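Local coordinates for 3-keto-5-aminohexanoate cleavage protein (Archaeoglobus fulgidus, PDB 3LOT) that probably cleaves 3-keto-5-aminohexanoate, as a zinc-binding member of the beta-keto acid cleavage enzymes built on a TIM barrel, at residues 28-31 with 32-35; 174-177 with 178-182; 218-221 with 222-226. All coordinates share one frame; numbering follows the deposited sequence. Where two conformers were deposited one is given.

Contact 1: 28-31 with 32-35; sequences PVTP and DQIV
A capping box joins T30 and Q33 at the N terminus of helix 31-43 of the TIM barrel. T30 is the N-cap: its OG1 accepts the backbone N of Q33 at 3.0 Å, with an N-H...O angle of 160°. The reciprocal half of the box runs from T30 N to Q33 OE1, at 3.2 Å, with the donor well above the amide carbonyl plane. The same OE1 also takes V29 N at 2.6 Å, almost in line with its C=O, so two consecutive backbone N-H groups fix its position. T30 OG1 faces back over the first turn because chi1, 67°, sets it between the backbone N and the carbonyl carbon. The extended Q33 chain crosses T30 obliquely, CG passing 3.1 Å from T30 OG1, and carries OE1 to those N-H groups. Regular helical bonding follows, I34 N donating to T30 O at 3.0 Å and V35 N to P31 O at the same length. P28 CB packs against I34 CG1 at 4.0 Å, and the I34 side chain lies about 6 Å from that of the zinc ligand H52. P31 and I34 rest on I71 of helix 65-78, and D32 OD1 bonds Y70 OH of the same helix; P28 turns instead to the loop residues I14 and L261, and its O accepts T15 OG1, just past strand 7-13.

Contact 2: 174-177 with 178-182; sequences ECYD and IGQIY
Q180 OE1 accepts the backbone N of Y176 at 2.9 Å, the shortest bond here, with an N-H...O angle of 163°. The donor lies 55° out of the amide carbonyl plane. The extended Q180 chain thus reaches back from the first turn of its helix to the residue that follows strand 170-175. OE1 also lies at the edge of the Y176 ring, 3.4 Å from CD1, and ring and amide planes stand 75° apart. At the turn D177 OD1 accepts I178 N at 3.0 Å, on the anti side of the carboxylate, while D177 O receives only weak bonds from Q180 N and I181 N, at 3.2 and 3.4 Å. The N-H of D177 is buried without a hydrogen-bond acceptor. C175 CB also packs on I181 CG1 at 4.2 Å. At the subunit interface the D177 carboxylates of the two chains come close, with G179 N donating to D177 OD1 of the second subunit. This strand-to-helix corner opens the beta-alpha-beta unit 170-175, 178-189, 197-203: Y176 touches I202 and I181 touches F201 of the next strand, I178 and I181 lean on selenomethionine M219 of helix 213-226, and Q180 meets M119 of strand 119-120.

Contact 3: 218-221 with 222-226; sequences FMKQ and TADRL
T222 grips F218 O twice: its backbone N donates at 2.9 Å and its OG1 at 2.7 Å, and the two donors come from opposite faces of the carbonyl plane. With OG1 anti to the carbonyl carbon (chi1 -58°), the hydroxyl swings back along the helix to that oxygen, and also comes over one face of the F218 ring, 3.6 Å from CE2. The ring itself stacks with F218 of the second subunit. Two residues further along, D224 OD2 meets K220 NZ in a salt bridge of 2.8 Å, using its syn lone pair; the lysine chain bends at chi2 (-95°), which brings its ammonium across to OD2. These i to i+4 pairs lie on helix 213-226, the helix of the barrel's beta-alpha-beta unit between strands 197-203 and 232-238, and that latter strand supplies Y232, whose OH bonds D224 OD1. The aspartate is therefore held at both oxygens, with K220 also packed on Y232 and W234. Q221 takes part through its backbone, its O accepting R225 N at 3.0 Å. Its extended side chain runs outward from the helix, and NE2 bonds E214 OE2 of the third subunit.

Overall arrangement
From the N terminus the contacts come strictly in series, none nested or crossing. Contact 1 closes the loop after strand 7-13 as helix 31-43 begins. Contact 2 closes the corner between strand 170-175 and helix 178-189, and contact 3 staples the C-terminal half of helix 213-226. Contact 1 lies across the chain's centre from the others, its centre about 31 Å from that of contact 2 and 36 Å from that of contact 3. The centres of contacts 2 and 3 are about 10 Å apart: Y182 OH and R225 NH2, at 3.0 Å, probably hydrogen-bond successive barrel helices, and both contacts touch the second subunit. The side chain of Y176 lies about 6 Å from the zinc ion.

Contact 1: 28-31 with 32-35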
loop_
_atom_site.group_PDB
_atom_site.type_symbol
_atom_site.label_atom_id
_atom_site.label_comp_id
_atom_site.label_asym_id
_atom_site.label_seq_id
_atom_site.Cartn_x
_atom_site.Cartn_y
_atom_site.Cartn_z
ATOM N N PRO D 28 36.355 -3.073 11.850
ATOM C CA PRO D 28 37.611 -3.602 11.286
ATOM C C PRO D 28 38.280 -2.573 10.410
ATOM O O PRO D 28 37.692 -2.126 9.432
ATOM C CB PRO D 28 37.170 -4.783 10.408
ATOM C CG PRO D 28 35.775 -5.092 10.816
ATOM C CD PRO D 28 35.179 -3.833 11.389
ATOM N N VAL D 29 39.512 -2.226 10.723
ATOM C CA VAL D 29 40.230 -1.283 9.900
ATOM C C VAL D 29 41.301 -1.863 8.981
ATOM O O VAL D 29 41.302 -1.579 7.742
ATOM C CB VAL D 29 40.884 -0.313 10.730
ATOM C CG1 VAL D 29 42.097 0.239 9.908
ATOM C CG2 VAL D 29 39.799 0.711 11.182
ATOM N N THR D 30 42.191 -2.665 9.507
ATOM C CA THR D 30 43.315 -3.132 8.685
ATOM C C THR D 30 42.896 -4.271 7.776
ATOM O O THR D 30 41.869 -4.931 8.017
ATOM C CB THR D 30 44.417 -3.651 9.570
ATOM O OG1 THR D 30 43.944 -4.842 10.209
ATOM C CG2 THR D 30 44.814 -2.602 10.605
ATOM N N PRO D 31 43.679 -4.546 6.732
ATOM C CA PRO D 31 43.264 -5.658 5.885
ATOM C C PRO D 31 43.174 -6.979 6.620
ATOM O O PRO D 31 42.250 -7.768 6.362
ATOM C CB PRO D 31 44.363 -5.721 4.837
ATOM C CG PRO D 31 44.753 -4.261 4.646
ATOM C CD PRO D 31 44.728 -3.735 6.085
ATOM N N ASP D 32 44.087 -7.220 7.554
ATOM C CA ASP D 32 44.060 -8.491 8.282
ATOM C C ASP D 32 42.848 -8.569 9.211
ATOM O O ASP D 32 42.282 -9.653 9.396
ATOM C CB ASP D 32 45.347 -8.715 9.060
ATOM C CG ASP D 32 46.511 -9.091 8.169
ATOM O OD1 ASP D 32 46.334 -9.668 7.052
ATOM O OD2 ASP D 32 47.647 -8.819 8.603
ATOM N N GLN D 33 42.458 -7.438 9.801
ATOM C CA GLN D 33 41.223 -7.400 10.580
ATOM C C GLN D 33 39.985 -7.695 9.742
ATOM O O GLN D 33 39.117 -8.439 10.153
ATOM C CB GLN D 33 41.032 -6.039 11.242
ATOM C CG GLN D 33 41.953 -5.789 12.376
ATOM C CD GLN D 33 41.854 -4.363 12.867
ATOM O OE1 GLN D 33 41.069 -3.567 12.351
ATOM N NE2 GLN D 33 42.595 -4.060 13.902
ATOM N N ILE D 34 39.907 -7.125 8.553
ATOM C CA ILE D 34 38.799 -7.407 7.648
ATOM C C ILE D 34 38.765 -8.904 7.286
ATOM O O ILE D 34 37.697 -9.524 7.297
ATOM C CB ILE D 34 38.853 -6.479 6.363
ATOM C CG1 ILE D 34 38.642 -5.019 6.738
ATOM C CG2 ILE D 34 37.812 -6.940 5.301
ATOM C CD1 ILE D 34 39.313 -4.018 5.709
ATOM N N VAL D 35 39.929 -9.480 6.988
ATOM C CA VAL D 35 40.027 -10.892 6.641
ATOM C C VAL D 35 39.513 -11.797 7.785
ATOM O O VAL D 35 38.677 -12.655 7.571
ATOM C CB VAL D 35 41.479 -11.284 6.293
ATOM C CG1 VAL D 35 41.609 -12.821 6.134
ATOM C CG2 VAL D 35 41.971 -10.577 5.076
#

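Contact 2: 174-177 with 178-182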
loop_
_atom_site.group_PDB
_atom_site.type_symbol
_atom_site.label_atom_id
_atom_site.label_comp_id
_atom_site.label_asym_id
_atom_site.label_seq_id
_atom_site.Cartn_x
_atom_site.Cartn_y
_atom_site.Cartn_z
ATOM N N GLU D 174 22.167 -2.528 -6.117
ATOM C CA GLU D 174 21.858 -1.866 -4.865
ATOM C C GLU D 174 20.841 -0.795 -5.198
ATOM O O GLU D 174 21.072 0.007 -6.124
ATOM C CB GLU D 174 23.110 -1.236 -4.265
ATOM C CG GLU D 174 24.372 -2.112 -4.333
ATOM C CD GLU D 174 24.256 -3.434 -3.595
ATOM O OE1 GLU D 174 23.398 -3.565 -2.692
ATOM O OE2 GLU D 174 25.033 -4.358 -3.937
ATOM N N CYS D 175 19.707 -0.845 -4.515
ATOM C CA CYS D 175 18.664 0.138 -4.668
ATOM C C CYS D 175 18.317 0.832 -3.355
ATOM O O CYS D 175 17.947 0.181 -2.393
ATOM C CB CYS D 175 17.390 -0.495 -5.203
ATOM S SG CYS D 175 17.619 -1.271 -6.860
ATOM N N TYR D 176 18.413 2.158 -3.369
ATOM C CA TYR D 176 18.212 3.000 -2.182
ATOM C C TYR D 176 16.917 3.815 -2.231
ATOM O O TYR D 176 16.678 4.666 -1.347
ATOM C CB TYR D 176 19.360 3.999 -2.004
ATOM C CG TYR D 176 20.736 3.420 -1.792
ATOM C CD1 TYR D 176 21.454 2.902 -2.861
ATOM C CD2 TYR D 176 21.341 3.466 -0.546
ATOM C CE1 TYR D 176 22.753 2.399 -2.693
ATOM C CE2 TYR D 176 22.616 2.961 -0.349
ATOM C CZ TYR D 176 23.326 2.434 -1.431
ATOM O OH TYR D 176 24.580 1.915 -1.234
ATOM N N ASP D 177 16.109 3.608 -3.283
ATOM C CA ASP D 177 14.867 4.362 -3.461
ATOM C C ASP D 177 14.022 3.682 -4.562
ATOM O O ASP D 177 14.515 2.846 -5.330
ATOM C CB ASP D 177 15.190 5.799 -3.899
ATOM C CG ASP D 177 14.254 6.833 -3.329
ATOM O OD1 ASP D 177 13.076 6.547 -2.962
ATOM O OD2 ASP D 177 14.720 7.998 -3.265
ATOM N N ILE D 178 12.763 4.073 -4.627
ATOM C CA ILE D 178 11.815 3.551 -5.613
ATOM C C ILE D 178 12.298 3.864 -7.024
ATOM O O ILE D 178 12.214 3.015 -7.918
ATOM C CB ILE D 178 10.408 4.076 -5.362
ATOM C CG1 ILE D 178 9.959 3.706 -3.927
ATOM C CG2 ILE D 178 9.413 3.548 -6.448
ATOM C CD1 ILE D 178 10.027 2.216 -3.639
ATOM N N GLY D 179 12.774 5.084 -7.255
ATOM C CA GLY D 179 13.263 5.467 -8.586
ATOM C C GLY D 179 14.371 4.572 -9.103
ATOM O O GLY D 179 14.558 4.404 -10.303
ATOM N N GLN D 180 15.158 4.049 -8.177
ATOM C CA GLN D 180 16.276 3.146 -8.509
ATOM C C GLN D 180 15.818 1.729 -8.886
ATOM O O GLN D 180 16.483 1.020 -9.668
ATOM C CB GLN D 180 17.279 3.106 -7.338
ATOM C CG GLN D 180 17.933 4.487 -7.085
ATOM C CD GLN D 180 19.151 4.449 -6.183
ATOM O OE1 GLN D 180 19.566 3.397 -5.688
ATOM N NE2 GLN D 180 19.733 5.619 -5.953
ATOM N N ILE D 181 14.664 1.317 -8.371
ATOM C CA ILE D 181 14.036 0.090 -8.879
ATOM C C ILE D 181 13.523 0.340 -10.306
ATOM O O ILE D 181 13.679 -0.483 -11.202
ATOM C CB ILE D 181 12.918 -0.398 -7.974
ATOM C CG1 ILE D 181 13.450 -0.535 -6.510
ATOM C CG2 ILE D 181 12.340 -1.686 -8.548
ATOM C CD1 ILE D 181 12.496 -1.274 -5.524
ATOM N N TYR D 182 12.935 1.504 -10.516
ATOM C CA TYR D 182 12.551 1.951 -11.847
ATOM C C TYR D 182 13.755 1.959 -12.768
ATOM O O TYR D 182 13.645 1.477 -13.900
ATOM C CB TYR D 182 11.856 3.308 -11.831
ATOM C CG TYR D 182 10.327 3.217 -11.673
ATOM C CD1 TYR D 182 9.483 2.992 -12.799
ATOM C CD2 TYR D 182 9.747 3.299 -10.446
ATOM C CE1 TYR D 182 8.115 2.883 -12.673
ATOM C CE2 TYR D 182 8.385 3.177 -10.297
ATOM C CZ TYR D 182 7.560 3.003 -11.413
ATOM O OH TYR D 182 6.193 2.934 -11.253
#

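Contact 3: 218-221 with 222-226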
loop_
_atom_site.group_PDB
_atom_site.type_symbol
_atom_site.label_atom_id
_atom_site.label_comp_id
_atom_site.label_asym_id
_atom_site.label_seq_id
_atom_site.Cartn_x
_atom_site.Cartn_y
_atom_site.Cartn_z
ATOM N N PHE D 218 6.859 -1.383 -0.009
ATOM C CA PHE D 218 6.686 -0.688 -1.277
ATOM C C PHE D 218 7.855 -0.958 -2.248
ATOM O O PHE D 218 7.616 -1.118 -3.438
ATOM C CB PHE D 218 6.407 0.806 -1.072
ATOM C CG PHE D 218 5.793 1.451 -2.265
ATOM C CD1 PHE D 218 4.468 1.233 -2.572
ATOM C CD2 PHE D 218 6.554 2.215 -3.126
ATOM C CE1 PHE D 218 3.896 1.793 -3.697
ATOM C CE2 PHE D 218 5.995 2.758 -4.275
ATOM C CZ PHE D 218 4.669 2.557 -4.554
HETATM N N MSE D 219 9.095 -1.054 -1.738
HETATM C CA MSE D 219 10.252 -1.374 -2.555
HETATM C C MSE D 219 10.027 -2.734 -3.201
HETATM O O MSE D 219 10.134 -2.869 -4.411
HETATM C CB MSE D 219 11.562 -1.387 -1.729
HETATM C CG MSE D 219 12.029 -0.048 -1.207
HETATM SE SE MSE D 219 13.042 0.960 -2.513
HETATM C CE MSE D 219 14.828 0.146 -2.294
ATOM N N LYS D 220 9.688 -3.735 -2.401
ATOM C CA LYS D 220 9.586 -5.094 -2.907
ATOM C C LYS D 220 8.444 -5.194 -3.909
ATOM O O LYS D 220 8.594 -5.811 -4.955
ATOM C CB LYS D 220 9.437 -6.110 -1.743
ATOM C CG LYS D 220 9.363 -7.598 -2.197
ATOM C CD LYS D 220 7.978 -8.109 -2.348
ATOM C CE LYS D 220 7.977 -9.641 -2.643
ATOM N NZ LYS D 220 6.602 -10.184 -2.730
ATOM N N GLN D 221 7.307 -4.595 -3.578
ATOM C CA GLN D 221 6.136 -4.584 -4.487
ATOM C C GLN D 221 6.433 -3.857 -5.796
ATOM O O GLN D 221 5.944 -4.250 -6.861
ATOM C CB GLN D 221 4.936 -3.943 -3.813
ATOM C CG GLN D 221 4.368 -4.747 -2.684
ATOM C CD GLN D 221 3.258 -3.978 -1.950
ATOM O OE1 GLN D 221 3.226 -2.741 -1.990
ATOM N NE2 GLN D 221 2.352 -4.717 -1.241
ATOM N N THR D 222 7.262 -2.813 -5.739
ATOM C CA THR D 222 7.667 -2.129 -6.977
ATOM C C THR D 222 8.490 -3.066 -7.862
ATOM O O THR D 222 8.281 -3.140 -9.074
ATOM C CB THR D 222 8.435 -0.811 -6.686
ATOM O OG1 THR D 222 7.604 0.038 -5.900
ATOM C CG2 THR D 222 8.850 -0.095 -7.981
ATOM N N ALA D 223 9.436 -3.775 -7.259
ATOM C CA ALA D 223 10.243 -4.758 -8.000
ATOM C C ALA D 223 9.365 -5.878 -8.605
ATOM O O ALA D 223 9.526 -6.247 -9.783
ATOM C CB ALA D 223 11.352 -5.350 -7.090
ATOM N N ASP D 224 8.435 -6.408 -7.821
ATOM C CA ASP D 224 7.498 -7.416 -8.342
ATOM C C ASP D 224 6.773 -6.909 -9.589
ATOM O O ASP D 224 6.688 -7.619 -10.619
ATOM C CB ASP D 224 6.440 -7.786 -7.296
ATOM C CG ASP D 224 6.951 -8.662 -6.164
ATOM O OD1 ASP D 224 8.089 -9.186 -6.224
ATOM O OD2 ASP D 224 6.162 -8.852 -5.181
ATOM N N ARG D 225 6.269 -5.682 -9.531
ATOM C CA ARG D 225 5.397 -5.196 -10.569
ATOM C C ARG D 225 6.150 -4.718 -11.811
ATOM O O ARG D 225 5.617 -4.788 -12.900
ATOM C CB ARG D 225 4.548 -4.059 -10.034
ATOM C CG ARG D 225 3.451 -3.628 -10.952
ATOM C CD ARG D 225 2.667 -2.492 -10.304
ATOM N NE ARG D 225 3.534 -1.380 -9.911
ATOM C CZ ARG D 225 3.916 -0.382 -10.740
ATOM N NH1 ARG D 225 3.543 -0.362 -12.030
ATOM N NH2 ARG D 225 4.690 0.582 -10.286
ATOM N N LEU D 226 7.345 -4.163 -11.636
ATOM C CA LEU D 226 8.183 -3.726 -12.800
ATOM C C LEU D 226 9.000 -4.843 -13.414
ATOM O O LEU D 226 9.171 -4.862 -14.620
ATOM C CB LEU D 226 9.113 -2.591 -12.418
ATOM C CG LEU D 226 8.431 -1.355 -11.849
ATOM C CD1 LEU D 226 9.511 -0.275 -11.599
ATOM C CD2 LEU D 226 7.361 -0.800 -12.826
#